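Local coordinates for protein involved in catabolism of external DNA (Legionella pneumophila subsp. pneumophila, PDB 2OO3) that probably methylates N6 of adenine 2030 in 23S ribosomal RNA, using S-adenosyl-L-methionine as methyl donor, at residues H20-R25 and Y247-E252. Residues are numbered along the deposited sequence; the frame is centred on the assembly and turned at random.
Sequences HITLTR and YTFPSE
Arg25 and Phe249 mark the closest backbone approach, their CA atoms 7.6 Å apart, a spacing that leaves the direct contact between helix 14-30 and the first turn of helix 249-263 to side chains. The polar part is a salt bridge: Arg25 NE donates to Glu252 OE1 at 2.9 Å. Its geometry is well short of the flat, two-pronged pairing of guanidinium and carboxylate. The N-H...O angle is 137°, the two planes stand 69° apart, and NE reaches OE1 from above the carboxylate plane; a single N-H carries the bond, since Arg25 NH2 stays 4.1 Å from Glu252 OE1. The arginine chain is bent at chi2 and again at chi3, which turns NE to Glu252 while NH1 forms a second salt bridge with Glu82 of helix 81-90. One guanidinium thus ties together three helices, and the two carboxylates probably share its positive charge. A water bridges Arg25 O and Glu252 OE1 through two weak bonds. Beside this pair lies an apolar patch. With CG anti to the backbone N (chi1 175°), the Phe249 ring extends to helix 14-30, where its CZ meets Thr22 CG2 at 3.8 Å. Arg25 CB lies at the ring edge, 4.2 Å from Phe249 CE1. The rotamer that bonds Thr22 OG1 to Ile18 O also sets CG2 against the ring; the side chains of Thr22 and Phe249 also touch Ile242 of strand 237-243. The arrangement joins the N-terminal helix, which carries His20 of the predicted S-adenosyl-L-methionine site, to the helix linking the last two strands of the central sheet, whose order 3-2-1-4-5-7-6, with strand 270-275 added at the edge, marks a Rossmann-like methyltransferase fold.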
loop_
_atom_site.group_PDB
_atom_site.type_symbol
_atom_site.label_atom_id
_atom_site.label_comp_id
_atom_site.label_asym_id
_atom_site.label_seq_id
_atom_site.Cartn_x
_atom_site.Cartn_y
_atom_site.Cartn_z
ATOM N N HIS A 20 3.834 -1.833 1.437
ATOM C CA HIS A 20 4.718 -1.468 0.330
ATOM C C HIS A 20 5.205 -2.671 -0.478
ATOM O O HIS A 20 5.343 -2.573 -1.678
ATOM C CB HIS A 20 5.880 -0.612 0.821
ATOM C CG HIS A 20 5.458 0.764 1.261
ATOM N ND1 HIS A 20 6.131 1.473 2.234
ATOM C CD2 HIS A 20 4.445 1.571 0.841
ATOM C CE1 HIS A 20 5.561 2.657 2.393
ATOM N NE2 HIS A 20 4.531 2.737 1.568
ATOM N N ILE A 21 5.428 -3.812 0.173
ATOM C CA ILE A 21 5.772 -5.008 -0.581
ATOM C C ILE A 21 4.587 -5.385 -1.451
ATOM O O ILE A 21 4.780 -5.738 -2.634
ATOM C CB ILE A 21 6.139 -6.205 0.345
ATOM C CG1 ILE A 21 7.376 -5.829 1.166
ATOM C CG2 ILE A 21 6.368 -7.484 -0.497
ATOM C CD1 ILE A 21 7.718 -6.837 2.295
ATOM N N THR A 22 3.376 -5.320 -0.864
ATOM C CA THR A 22 2.125 -5.550 -1.618
ATOM C C THR A 22 2.062 -4.652 -2.848
ATOM O O THR A 22 1.841 -5.131 -3.954
ATOM C CB THR A 22 0.891 -5.356 -0.740
ATOM O OG1 THR A 22 0.920 -6.357 0.304
ATOM C CG2 THR A 22 -0.391 -5.547 -1.551
ATOM N N LEU A 23 2.256 -3.353 -2.653
ATOM C CA LEU A 23 2.330 -2.414 -3.780
ATOM C C LEU A 23 3.353 -2.871 -4.838
ATOM O O LEU A 23 3.039 -2.912 -6.020
ATOM C CB LEU A 23 2.689 -1.008 -3.257
ATOM C CG LEU A 23 2.889 0.089 -4.310
ATOM C CD1 LEU A 23 1.665 0.275 -5.237
ATOM C CD2 LEU A 23 3.247 1.434 -3.609
ATOM N N THR A 24 4.571 -3.230 -4.420
ATOM C CA THR A 24 5.594 -3.627 -5.395
ATOM C C THR A 24 5.170 -4.833 -6.235
ATOM O O THR A 24 5.487 -4.891 -7.431
ATOM C CB THR A 24 7.016 -3.840 -4.796
ATOM O OG1 THR A 24 7.070 -5.048 -4.022
ATOM C CG2 THR A 24 7.479 -2.621 -3.944
ATOM N N ARG A 25 4.432 -5.770 -5.628
ATOM C CA ARG A 25 4.027 -7.003 -6.336
ATOM C C ARG A 25 2.927 -6.639 -7.326
ATOM O O ARG A 25 2.906 -7.137 -8.469
ATOM C CB ARG A 25 3.546 -8.076 -5.339
ATOM C CG ARG A 25 4.632 -8.478 -4.317
ATOM C CD ARG A 25 5.521 -9.651 -4.765
ATOM N NE ARG A 25 5.774 -9.806 -6.200
ATOM C CZ ARG A 25 6.917 -9.500 -6.819
ATOM N NH1 ARG A 25 7.934 -8.958 -6.183
ATOM N NH2 ARG A 25 7.032 -9.709 -8.104
ATOM N N TYR A 247 -3.619 -12.508 -11.168
ATOM C CA TYR A 247 -3.079 -13.827 -11.379
ATOM C C TYR A 247 -1.775 -14.089 -10.619
ATOM O O TYR A 247 -0.724 -13.440 -10.870
ATOM C CB TYR A 247 -2.791 -14.001 -12.887
ATOM C CG TYR A 247 -2.610 -15.444 -13.316
ATOM C CD1 TYR A 247 -3.582 -16.415 -13.012
ATOM C CD2 TYR A 247 -1.462 -15.845 -14.024
ATOM C CE1 TYR A 247 -3.416 -17.758 -13.405
ATOM C CE2 TYR A 247 -1.285 -17.173 -14.421
ATOM C CZ TYR A 247 -2.264 -18.120 -14.109
ATOM O OH TYR A 247 -2.092 -19.426 -14.515
ATOM N N THR A 248 -1.860 -15.053 -9.716
ATOM C CA THR A 248 -0.741 -15.567 -8.935
ATOM C C THR A 248 -0.454 -14.765 -7.660
ATOM O O THR A 248 0.380 -15.174 -6.848
ATOM C CB THR A 248 0.578 -15.738 -9.754
ATOM O OG1 THR A 248 1.170 -14.448 -9.974
ATOM C CG2 THR A 248 0.336 -16.472 -11.100
ATOM N N PHE A 249 -1.146 -13.640 -7.468
ATOM C CA PHE A 249 -0.887 -12.785 -6.302
ATOM C C PHE A 249 -1.193 -13.474 -4.957
ATOM O O PHE A 249 -0.415 -13.343 -4.028
ATOM C CB PHE A 249 -1.670 -11.458 -6.421
ATOM C CG PHE A 249 -1.543 -10.577 -5.218
ATOM C CD1 PHE A 249 -0.440 -9.744 -5.069
ATOM C CD2 PHE A 249 -2.509 -10.610 -4.219
ATOM C CE1 PHE A 249 -0.317 -8.920 -3.943
ATOM C CE2 PHE A 249 -2.392 -9.820 -3.087
ATOM C CZ PHE A 249 -1.279 -8.978 -2.941
ATOM N N PRO A 250 -2.364 -14.162 -4.825
ATOM C CA PRO A 250 -2.617 -14.908 -3.592
ATOM C C PRO A 250 -1.475 -15.824 -3.138
ATOM O O PRO A 250 -1.119 -15.780 -1.969
ATOM C CB PRO A 250 -3.914 -15.681 -3.898
ATOM C CG PRO A 250 -4.675 -14.730 -4.764
ATOM C CD PRO A 250 -3.548 -14.204 -5.708
ATOM N N SER A 251 -0.872 -16.607 -4.031
ATOM C CA SER A 251 0.217 -17.460 -3.598
ATOM C C SER A 251 1.523 -16.706 -3.371
ATOM O O SER A 251 2.256 -17.061 -2.444
ATOM C CB SER A 251 0.421 -18.682 -4.515
ATOM O OG SER A 251 0.673 -18.251 -5.842
ATOM N N GLU A 252 1.836 -15.685 -4.167
ATOM C CA GLU A 252 3.010 -14.871 -3.850
ATOM C C GLU A 252 2.875 -14.238 -2.480
ATOM O O GLU A 252 3.802 -14.271 -1.695
ATOM C CB GLU A 252 3.222 -13.718 -4.844
ATOM C CG GLU A 252 3.575 -14.172 -6.251
ATOM C CD GLU A 252 4.117 -13.051 -7.105
ATOM O OE1 GLU A 252 3.842 -11.864 -6.801
ATOM O OE2 GLU A 252 4.804 -13.365 -8.094
HETATM O O HOH W 1 1.576 -10.351 -8.724
#